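Long-range contacts in putative transcriptional coactivator P15 (Enterobacteria phage t5, PDB 4BG7), which probably binds DNA as a phage homologue of the eukaryotic coactivator PC4 and is implicated in recombination-dependent DNA replication: residues A[10-15]-A[31-36]; A[26-31]-A[43-48]; A[39-44]-A[63-68]. All coordinates share one frame; numbering follows the deposited sequence.

Contact 1 (A[10-15]-A[31-36]); sequences EGHVDD and TVSEFR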
loop_
_atom_site.group_PDB
_atom_site.type_symbol
_atom_site.label_atom_id
_atom_site.label_comp_id
_atom_site.label_asym_id
_atom_site.label_seq_id
_atom_site.Cartn_x
_atom_site.Cartn_y
_atom_site.Cartn_z
ATOM N N GLU A 10 15.957 -1.330 -7.141
ATOM C CA GLU A 10 17.259 -1.922 -7.505
ATOM C C GLU A 10 17.515 -3.253 -6.806
ATOM O O GLU A 10 17.450 -3.361 -5.581
ATOM C CB GLU A 10 18.400 -0.924 -7.245
ATOM C CG GLU A 10 18.208 0.329 -8.076
ATOM C CD GLU A 10 19.420 1.221 -8.233
ATOM O OE1 GLU A 10 20.533 0.868 -7.761
ATOM O OE2 GLU A 10 19.205 2.294 -8.843
ATOM N N GLY A 11 17.801 -4.277 -7.600
ATOM C CA GLY A 11 18.068 -5.616 -7.075
ATOM C C GLY A 11 16.814 -6.462 -6.768
ATOM O O GLY A 11 16.936 -7.598 -6.340
ATOM N N HIS A 12 15.615 -5.917 -6.983
ATOM C CA HIS A 12 14.381 -6.644 -6.671
ATOM C C HIS A 12 13.929 -7.363 -7.879
ATOM O O HIS A 12 13.998 -6.835 -8.997
ATOM C CB HIS A 12 13.242 -5.667 -6.276
ATOM C CG HIS A 12 13.366 -5.089 -4.901
ATOM N ND1 HIS A 12 12.456 -5.343 -3.930
ATOM C CD2 HIS A 12 14.324 -4.234 -4.336
ATOM C CE1 HIS A 12 12.818 -4.729 -2.815
ATOM N NE2 HIS A 12 13.949 -4.021 -3.057
ATOM N N VAL A 13 13.341 -8.525 -7.659
ATOM C CA VAL A 13 12.643 -9.259 -8.698
ATOM C C VAL A 13 11.155 -9.421 -8.242
ATOM O O VAL A 13 10.916 -9.914 -7.156
ATOM C CB VAL A 13 13.318 -10.669 -8.945
ATOM C CG1 VAL A 13 12.414 -11.562 -9.752
ATOM C CG2 VAL A 13 14.701 -10.518 -9.631
ATOM N N ASP A 14 10.221 -9.079 -9.106
ATOM C CA ASP A 14 8.797 -9.220 -8.824
ATOM C C ASP A 14 8.392 -10.697 -8.770
ATOM O O ASP A 14 8.751 -11.527 -9.636
ATOM C CB ASP A 14 7.945 -8.600 -9.916
ATOM C CG ASP A 14 7.975 -7.109 -9.925
ATOM O OD1 ASP A 14 8.649 -6.476 -9.088
ATOM O OD2 ASP A 14 7.290 -6.589 -10.798
ATOM N N ASP A 15 7.604 -11.010 -7.773
ATOM C CA ASP A 15 6.891 -12.285 -7.678
ATOM C C ASP A 15 5.390 -12.136 -7.917
ATOM O O ASP A 15 4.778 -13.060 -8.446
ATOM C CB ASP A 15 7.121 -12.878 -6.329
ATOM C CG ASP A 15 8.508 -13.342 -6.163
ATOM O OD1 ASP A 15 9.230 -13.605 -7.195
ATOM O OD2 ASP A 15 8.908 -13.418 -4.988
ATOM N N THR A 31 2.990 -4.490 -5.670
ATOM C CA THR A 31 4.044 -5.431 -6.018
ATOM C C THR A 31 4.552 -6.207 -4.801
ATOM O O THR A 31 4.728 -5.638 -3.732
ATOM C CB THR A 31 5.226 -4.692 -6.667
ATOM O OG1 THR A 31 4.742 -4.043 -7.823
ATOM C CG2 THR A 31 6.368 -5.689 -6.982
ATOM N N VAL A 32 4.742 -7.508 -4.997
ATOM C CA VAL A 32 5.462 -8.323 -4.044
ATOM C C VAL A 32 6.756 -8.652 -4.811
ATOM O O VAL A 32 6.728 -9.181 -5.954
ATOM C CB VAL A 32 4.783 -9.634 -3.647
ATOM C CG1 VAL A 32 5.723 -10.452 -2.684
ATOM C CG2 VAL A 32 3.420 -9.358 -3.001
ATOM N N SER A 33 7.864 -8.405 -4.151
ATOM C CA SER A 33 9.195 -8.603 -4.740
ATOM C C SER A 33 10.119 -9.285 -3.745
ATOM O O SER A 33 9.899 -9.231 -2.538
ATOM C CB SER A 33 9.758 -7.251 -5.153
ATOM O OG SER A 33 9.946 -6.336 -4.080
ATOM N N GLU A 34 11.161 -9.914 -4.283
ATOM C CA GLU A 34 12.176 -10.573 -3.450
ATOM C C GLU A 34 13.470 -9.770 -3.646
ATOM O O GLU A 34 13.811 -9.419 -4.782
ATOM C CB GLU A 34 12.373 -11.996 -3.869
ATOM C CG GLU A 34 13.298 -12.693 -2.877
ATOM C CD GLU A 34 13.566 -14.140 -3.242
ATOM O OE1 GLU A 34 12.835 -14.718 -4.077
ATOM O OE2 GLU A 34 14.551 -14.652 -2.700
ATOM N N PHE A 35 14.164 -9.520 -2.533
ATOM C CA PHE A 35 15.453 -8.791 -2.503
ATOM C C PHE A 35 16.241 -9.325 -1.260
ATOM O O PHE A 35 15.695 -9.277 -0.146
ATOM C CB PHE A 35 15.159 -7.306 -2.292
ATOM C CG PHE A 35 16.389 -6.452 -2.060
ATOM C CD1 PHE A 35 17.310 -6.247 -3.079
ATOM C CD2 PHE A 35 16.615 -5.874 -0.843
ATOM C CE1 PHE A 35 18.450 -5.468 -2.869
ATOM C CE2 PHE A 35 17.761 -5.114 -0.624
ATOM C CZ PHE A 35 18.673 -4.920 -1.652
ATOM N N ARG A 36 17.431 -9.909 -1.447
ATOM C CA ARG A 36 18.361 -10.215 -0.288
ATOM C C ARG A 36 17.691 -11.198 0.628
ATOM O O ARG A 36 17.655 -11.024 1.840
ATOM C CB ARG A 36 18.749 -8.909 0.482
ATOM C CG ARG A 36 19.823 -9.002 1.601
ATOM C CD ARG A 36 19.735 -7.877 2.681
ATOM N NE ARG A 36 19.954 -6.554 2.106
ATOM C CZ ARG A 36 19.647 -5.373 2.654
ATOM N NH1 ARG A 36 19.109 -5.267 3.878
ATOM N NH2 ARG A 36 19.896 -4.269 1.968
HETATM O O HOH W 1 5.399 -4.631 -10.585
#

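Contact 2 (A[26-31]-A[43-48]); sequences EQVRLT and IRYWLL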
loop_
_atom_site.group_PDB
_atom_site.type_symbol
_atom_site.label_atom_id
_atom_site.label_comp_id
_atom_site.label_asym_id
_atom_site.label_seq_id
_atom_site.Cartn_x
_atom_site.Cartn_y
_atom_site.Cartn_z
ATOM N N GLU A 26 2.505 7.262 -16.294
ATOM C CA GLU A 26 3.091 6.612 -15.138
ATOM C C GLU A 26 2.000 5.685 -14.518
ATOM O O GLU A 26 0.902 6.119 -14.191
ATOM C CB GLU A 26 3.580 7.659 -14.154
ATOM C CG GLU A 26 3.927 7.088 -12.802
ATOM C CD GLU A 26 4.943 7.920 -12.085
ATOM O OE1 GLU A 26 6.110 7.906 -12.527
ATOM O OE2 GLU A 26 4.584 8.582 -11.089
ATOM N N GLN A 27 2.283 4.408 -14.410
ATOM C CA GLN A 27 1.326 3.419 -13.903
ATOM C C GLN A 27 1.744 2.812 -12.533
ATOM O O GLN A 27 2.915 2.465 -12.338
ATOM C CB GLN A 27 1.228 2.316 -14.888
ATOM C CG GLN A 27 0.626 1.039 -14.381
ATOM C CD GLN A 27 0.345 0.027 -15.482
ATOM O OE1 GLN A 27 1.134 -0.844 -15.776
ATOM N NE2 GLN A 27 -0.836 0.139 -16.084
ATOM N N VAL A 28 0.783 2.624 -11.617
ATOM C CA VAL A 28 1.088 2.247 -10.231
ATOM C C VAL A 28 0.751 0.771 -10.025
ATOM O O VAL A 28 -0.398 0.401 -10.128
ATOM C CB VAL A 28 0.250 3.115 -9.244
ATOM C CG1 VAL A 28 0.684 2.878 -7.827
ATOM C CG2 VAL A 28 0.371 4.592 -9.572
ATOM N N ARG A 29 1.750 -0.093 -9.768
ATOM C CA ARG A 29 1.478 -1.528 -9.514
ATOM C C ARG A 29 1.828 -1.983 -8.117
ATOM O O ARG A 29 2.945 -1.788 -7.648
ATOM C CB ARG A 29 2.184 -2.476 -10.485
ATOM C CG ARG A 29 1.785 -2.225 -11.916
ATOM C CD ARG A 29 2.056 -3.423 -12.772
ATOM N NE ARG A 29 1.958 -2.953 -14.133
ATOM C CZ ARG A 29 2.012 -3.720 -15.218
ATOM N NH1 ARG A 29 2.158 -5.041 -15.101
ATOM N NH2 ARG A 29 1.927 -3.127 -16.426
ATOM N N LEU A 30 0.848 -2.561 -7.435
ATOM C CA LEU A 30 1.048 -3.212 -6.149
ATOM C C LEU A 30 1.867 -4.446 -6.373
ATOM O O LEU A 30 1.467 -5.377 -7.125
ATOM C CB LEU A 30 -0.270 -3.648 -5.484
ATOM C CG LEU A 30 -0.169 -4.136 -4.030
ATOM C CD1 LEU A 30 0.358 -2.990 -3.203
ATOM C CD2 LEU A 30 -1.602 -4.547 -3.594
ATOM N N THR A 31 2.990 -4.490 -5.670
ATOM C CA THR A 31 4.044 -5.431 -6.018
ATOM C C THR A 31 4.552 -6.207 -4.801
ATOM O O THR A 31 4.728 -5.638 -3.732
ATOM C CB THR A 31 5.226 -4.692 -6.667
ATOM O OG1 THR A 31 4.742 -4.043 -7.823
ATOM C CG2 THR A 31 6.368 -5.689 -6.982
ATOM N N ILE A 43 4.937 -0.326 -4.121
ATOM C CA ILE A 43 4.456 0.126 -5.417
ATOM C C ILE A 43 5.642 0.266 -6.366
ATOM O O ILE A 43 6.562 0.971 -6.037
ATOM C CB ILE A 43 3.792 1.487 -5.253
ATOM C CG1 ILE A 43 2.467 1.357 -4.517
ATOM C CG2 ILE A 43 3.632 2.190 -6.599
ATOM C CD1 ILE A 43 1.429 0.330 -4.915
ATOM N N ARG A 44 5.646 -0.471 -7.476
ATOM C CA ARG A 44 6.679 -0.296 -8.510
ATOM C C ARG A 44 6.058 0.476 -9.641
ATOM O O ARG A 44 4.927 0.167 -10.051
ATOM C CB ARG A 44 7.154 -1.653 -9.052
ATOM C CG ARG A 44 8.278 -1.494 -10.059
ATOM C CD ARG A 44 8.531 -2.739 -10.846
ATOM N NE ARG A 44 9.282 -3.798 -10.125
ATOM C CZ ARG A 44 10.600 -3.926 -10.083
ATOM N NH1 ARG A 44 11.384 -3.015 -10.619
ATOM N NH2 ARG A 44 11.121 -4.985 -9.448
ATOM N N TYR A 45 6.767 1.471 -10.162
ATOM C CA TYR A 45 6.228 2.254 -11.312
ATOM C C TYR A 45 6.562 1.639 -12.683
ATOM O O TYR A 45 7.729 1.351 -12.957
ATOM C CB TYR A 45 6.705 3.687 -11.274
ATOM C CG TYR A 45 6.093 4.436 -10.112
ATOM C CD1 TYR A 45 4.762 4.850 -10.162
ATOM C CD2 TYR A 45 6.790 4.638 -8.922
ATOM C CE1 TYR A 45 4.182 5.526 -9.086
ATOM C CE2 TYR A 45 6.198 5.291 -7.836
ATOM C CZ TYR A 45 4.887 5.710 -7.930
ATOM O OH TYR A 45 4.272 6.357 -6.880
ATOM N N TRP A 46 5.539 1.432 -13.507
ATOM C CA TRP A 46 5.712 1.155 -14.938
ATOM C C TRP A 46 5.493 2.396 -15.774
ATOM O O TRP A 46 4.617 3.200 -15.453
ATOM C CB TRP A 46 4.825 0.054 -15.328
ATOM C CG TRP A 46 5.133 -1.230 -14.597
ATOM C CD1 TRP A 46 5.255 -1.384 -13.230
ATOM C CD2 TRP A 46 5.241 -2.559 -15.125
ATOM N NE1 TRP A 46 5.474 -2.658 -12.904
ATOM C CE2 TRP A 46 5.519 -3.422 -13.988
ATOM C CE3 TRP A 46 5.227 -3.110 -16.397
ATOM C CZ2 TRP A 46 5.705 -4.793 -14.122
ATOM C CZ3 TRP A 46 5.419 -4.474 -16.534
ATOM C CH2 TRP A 46 5.631 -5.308 -15.428
ATOM N N LEU A 47 6.303 2.614 -16.827
ATOM C CA LEU A 47 6.184 3.807 -17.624
ATOM C C LEU A 47 5.928 3.465 -19.063
ATOM O O LEU A 47 6.434 2.489 -19.572
ATOM C CB LEU A 47 7.494 4.652 -17.583
ATOM C CG LEU A 47 7.515 5.835 -16.618
ATOM C CD1 LEU A 47 6.967 5.388 -15.252
ATOM C CD2 LEU A 47 8.916 6.388 -16.474
ATOM N N LEU A 48 5.190 4.340 -19.739
ATOM C CA LEU A 48 4.898 4.175 -21.155
ATOM C C LEU A 48 6.094 4.560 -21.967
ATOM O O LEU A 48 6.731 5.528 -21.626
ATOM C CB LEU A 48 3.727 5.064 -21.579
ATOM C CG LEU A 48 2.294 4.597 -21.284
ATOM C CD1 LEU A 48 1.301 5.714 -21.682
ATOM C CD2 LEU A 48 2.031 3.279 -22.005
HETATM O O HOH W 1 5.399 -4.631 -10.585
#

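Contact 3 (A[39-44]-A[63-68]); sequences LYMGIR and FPYTLE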
loop_
_atom_site.group_PDB
_atom_site.type_symbol
_atom_site.label_atom_id
_atom_site.label_comp_id
_atom_site.label_asym_id
_atom_site.label_seq_id
_atom_site.Cartn_x
_atom_site.Cartn_y
_atom_site.Cartn_z
ATOM N N LEU A 39 11.013 -10.982 1.346
ATOM C CA LEU A 39 9.897 -10.449 0.541
ATOM C C LEU A 39 9.498 -9.060 1.030
ATOM O O LEU A 39 9.468 -8.793 2.204
ATOM C CB LEU A 39 8.672 -11.401 0.596
ATOM C CG LEU A 39 8.951 -12.748 -0.078
ATOM C CD1 LEU A 39 7.723 -13.629 0.062
ATOM C CD2 LEU A 39 9.340 -12.602 -1.554
ATOM N N TYR A 40 9.084 -8.230 0.074
ATOM C CA TYR A 40 8.638 -6.881 0.275
ATOM C C TYR A 40 7.370 -6.636 -0.503
ATOM O O TYR A 40 7.153 -7.254 -1.572
ATOM C CB TYR A 40 9.699 -5.925 -0.301
ATOM C CG TYR A 40 10.954 -6.066 0.499
ATOM C CD1 TYR A 40 11.141 -5.328 1.638
ATOM C CD2 TYR A 40 11.893 -6.997 0.146
ATOM C CE1 TYR A 40 12.289 -5.516 2.431
ATOM C CE2 TYR A 40 13.074 -7.150 0.886
ATOM C CZ TYR A 40 13.258 -6.444 2.030
ATOM O OH TYR A 40 14.433 -6.621 2.770
ATOM N N MET A 41 6.517 -5.774 0.061
ATOM C CA MET A 41 5.359 -5.261 -0.664
ATOM C C MET A 41 5.477 -3.770 -0.841
ATOM O O MET A 41 5.926 -3.049 0.032
ATOM C CB MET A 41 3.992 -5.588 -0.007
ATOM C CG MET A 41 3.847 -5.220 1.436
ATOM S SD MET A 41 2.132 -5.327 2.047
ATOM C CE MET A 41 2.489 -5.232 3.778
ATOM N N GLY A 42 5.027 -3.301 -1.993
ATOM C CA GLY A 42 5.089 -1.871 -2.275
ATOM C C GLY A 42 4.511 -1.478 -3.618
ATOM O O GLY A 42 3.709 -2.211 -4.202
ATOM N N ILE A 43 4.937 -0.326 -4.121
ATOM C CA ILE A 43 4.456 0.126 -5.417
ATOM C C ILE A 43 5.642 0.266 -6.366
ATOM O O ILE A 43 6.562 0.971 -6.037
ATOM C CB ILE A 43 3.792 1.487 -5.253
ATOM C CG1 ILE A 43 2.467 1.357 -4.517
ATOM C CG2 ILE A 43 3.632 2.190 -6.599
ATOM C CD1 ILE A 43 1.429 0.330 -4.915
ATOM N N ARG A 44 5.646 -0.471 -7.476
ATOM C CA ARG A 44 6.679 -0.296 -8.510
ATOM C C ARG A 44 6.058 0.476 -9.641
ATOM O O ARG A 44 4.927 0.167 -10.051
ATOM C CB ARG A 44 7.154 -1.653 -9.052
ATOM C CG ARG A 44 8.278 -1.494 -10.059
ATOM C CD ARG A 44 8.531 -2.739 -10.846
ATOM N NE ARG A 44 9.282 -3.798 -10.125
ATOM C CZ ARG A 44 10.600 -3.926 -10.083
ATOM N NH1 ARG A 44 11.384 -3.015 -10.619
ATOM N NH2 ARG A 44 11.121 -4.985 -9.448
ATOM N N PHE A 63 8.219 -2.191 1.536
ATOM C CA PHE A 63 8.535 -2.484 2.911
ATOM C C PHE A 63 8.225 -3.954 3.191
ATOM O O PHE A 63 7.647 -4.632 2.365
ATOM C CB PHE A 63 7.845 -1.491 3.863
ATOM C CG PHE A 63 6.364 -1.637 3.935
ATOM C CD1 PHE A 63 5.573 -1.152 2.921
ATOM C CD2 PHE A 63 5.755 -2.180 5.044
ATOM C CE1 PHE A 63 4.183 -1.223 2.951
ATOM C CE2 PHE A 63 4.367 -2.268 5.101
ATOM C CZ PHE A 63 3.578 -1.806 4.032
ATOM N N PRO A 64 8.601 -4.474 4.362
ATOM C CA PRO A 64 8.476 -5.927 4.438
ATOM C C PRO A 64 7.076 -6.536 4.294
ATOM O O PRO A 64 6.055 -5.981 4.715
ATOM C CB PRO A 64 9.052 -6.278 5.829
ATOM C CG PRO A 64 9.814 -5.098 6.251
ATOM C CD PRO A 64 9.314 -3.907 5.495
ATOM N N TYR A 65 7.049 -7.683 3.636
ATOM C CA TYR A 65 5.854 -8.453 3.413
ATOM C C TYR A 65 5.901 -9.655 4.319
ATOM O O TYR A 65 6.474 -10.674 3.917
ATOM C CB TYR A 65 5.827 -8.932 1.954
ATOM C CG TYR A 65 4.567 -9.671 1.466
ATOM C CD1 TYR A 65 3.309 -9.055 1.437
ATOM C CD2 TYR A 65 4.655 -10.947 0.924
ATOM C CE1 TYR A 65 2.191 -9.716 0.915
ATOM C CE2 TYR A 65 3.566 -11.591 0.375
ATOM C CZ TYR A 65 2.330 -10.999 0.408
ATOM O OH TYR A 65 1.266 -11.678 -0.148
ATOM N N THR A 66 5.290 -9.550 5.491
ATOM C CA THR A 66 5.297 -10.598 6.465
ATOM C C THR A 66 3.854 -10.741 6.951
ATOM O O THR A 66 2.992 -9.905 6.607
ATOM C CB THR A 66 6.230 -10.253 7.644
ATOM O OG1 THR A 66 5.792 -9.038 8.262
ATOM C CG2 THR A 66 7.656 -10.083 7.169
ATOM N N LEU A 67 3.583 -11.781 7.750
ATOM C CA LEU A 67 2.264 -11.885 8.427
ATOM C C LEU A 67 1.985 -10.655 9.266
ATOM O O LEU A 67 0.865 -10.147 9.272
ATOM C CB LEU A 67 2.102 -13.151 9.295
ATOM C CG LEU A 67 2.192 -14.485 8.547
ATOM C CD1 LEU A 67 2.100 -15.662 9.538
ATOM C CD2 LEU A 67 1.226 -14.621 7.372
ATOM N N GLU A 68 2.998 -10.160 9.970
ATOM C CA GLU A 68 2.804 -8.968 10.775
ATOM C C GLU A 68 2.371 -7.727 10.007
ATOM O O GLU A 68 1.424 -7.028 10.399
ATOM C CB GLU A 68 4.083 -8.591 11.520
ATOM C CG GLU A 68 4.252 -9.344 12.822
ATOM C CD GLU A 68 4.547 -8.422 14.001
ATOM O OE1 GLU A 68 5.374 -7.480 13.846
ATOM O OE2 GLU A 68 3.938 -8.632 15.084
#

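Contact 1 (A[10-15]-A[31-36])
His12 meets the end of strand 26-35 in two ways at once. Its ND1 lies 2.7 Å from Ser33 OG, a short hydrogen bond at the ring edge in which either atom could be the donor, while CB of Phe35 sits over the centre of one ring face in a CH-pi contact. The two rings are nearly parallel, planes 3° apart, but displaced so that little of one ring lies over the other. Ser33 OG stands between its own backbone N and carbonyl carbon (chi1 62°), which brings it to the imidazole. Beyond Phe35 CB, Gly11, at a positive phi (83°), passes close by the phenyl ring, its carbonyl O at the ring edge 3.5 Å from Phe35 CD1.

Further along, Asp14 OD1 lies 3.2 Å from Thr31 CG2, and water 1 links Asp14 OD2 to Thr31 OG1. OD1 also forms a salt bridge with Arg44. Backbone bonds set the frame: Val13 and Glu34 are joined by a reciprocal pair of N-H...O bonds, and Asp15 N donates a hydrogen bond to Val32 O at 2.7 Å. This is antiparallel pairing in a four-stranded sheet, at the open end of the hairpin formed by strands 13-23 and 26-35.

Contact 2 (A[26-31]-A[43-48])
Val28 and Ile43 press together on one face of an antiparallel beta hairpin, part of the curved four-stranded sheet of the PC4 family. Val28 CG1 comes within 3.3 Å of Ile43 CG2, closer than two methyl carbons normally come. Ile43 CD1 reaches across to Leu30 CD1, the two side chains crossing at about a right angle. Beside them Val28 CG2 packs against Tyr45 CE1. Phe61 of the second subunit lies on Val28, Ile43 and Tyr45, and Ala76 of that subunit on Leu30, which makes this face part of the dimer interface. Toward the open end of the hairpin Glu26 carries its chain past the Tyr45 ring, with Glu26 CG 3.6 Å from Tyr45 CD1.

Between the faces runs regular backbone pairing: Gln27 with Trp46 and Arg29 with Arg44 each exchange two N-H...O bonds, and the strand directions lie 149° apart.

The other face is polar and aromatic. Arg29 lays its guanidinium flat on the Trp46 indole, planes 5° apart, and CZ stands 3.5 Å from the centroid of the six-membered ring in a cation-pi stack. Its CD covers the five-membered ring in a CH-pi contact. The arginine chain is extended from CG to NE (chi3 -166°), which carries NE out across the indole. Gln27 OE1 fixes the rotation of the group by accepting from both NE and NH2, side-on and close to the guanidinium plane; Arg29 NE, 2.8 Å from Gln27 OE1, approaches from above the amide plane. Trp54 packs on both Gln27 and Arg29. At the indole edge, Trp46 NE1 donates a hydrogen bond to water 1 at 3.0 Å, the water held by Thr31.

Contact 3 (A[39-44]-A[63-68])
Met41 runs between two aromatic side chains, Phe63 and Tyr65, where strand 38-48 pairs with the end of strand 54-64 in an antiparallel hairpin of the PC4-like sheet. Its CG lies over one face of the Phe63 ring, toward the rim, and the terminal CE comes to 3.6 Å from CZ of that ring. The methionine crosses the Tyr65 side chain at about a right angle: SD sits in the plane of the tyrosine ring, at its edge, 5.3 Å from the centroid, a Met-aromatic contact. Toward Phe63 the sulfur is oblique instead. Extended beyond CG (chi2 169°), Met41 carries SD past Tyr65 CD1, and Thr69, Thr70 and Leu73 of helix 67-83 pack on it.

Leu39 and Tyr65 lie side by side and point the same way, with Leu39 CB near the plane of the phenol ring at its edge. The Tyr65 hydroxyl is hydrogen-bonded to Ser84 of the second subunit, and Trp21 of that subunit packs on Phe63 and Pro64. Tyr40 turns elsewhere, its ring edge meeting the Phe63 carbonyl carbon.

Met41 and Phe63 share two backbone N-H...O bonds. Two residues on, where the chain leaves the strand for the helix, Tyr65 N donates to Leu39 O at 3.0 Å from above the carbonyl plane.

From the N terminus, strand 13-23 runs out and strand 26-35 returns beside it, so contact 1 closes the first hairpin. Before that return is complete, segment 26-31 has already opened contact 2, which closes when strand 38-48 comes back; contacts 1 and 2 therefore cross, and share Thr31 and water 1. Contact 3 opens on 39-44, overlapping contact 2 at Ile43 and Arg44, and closes at 63-68, where strand 54-64 hands over to helix 67-83. Contacts 1 and 3 follow in series, yet meet through the Asp14-Arg44 salt bridge. Together the three join each strand to its neighbour in the order 13-23, 26-35, 38-48, 54-64.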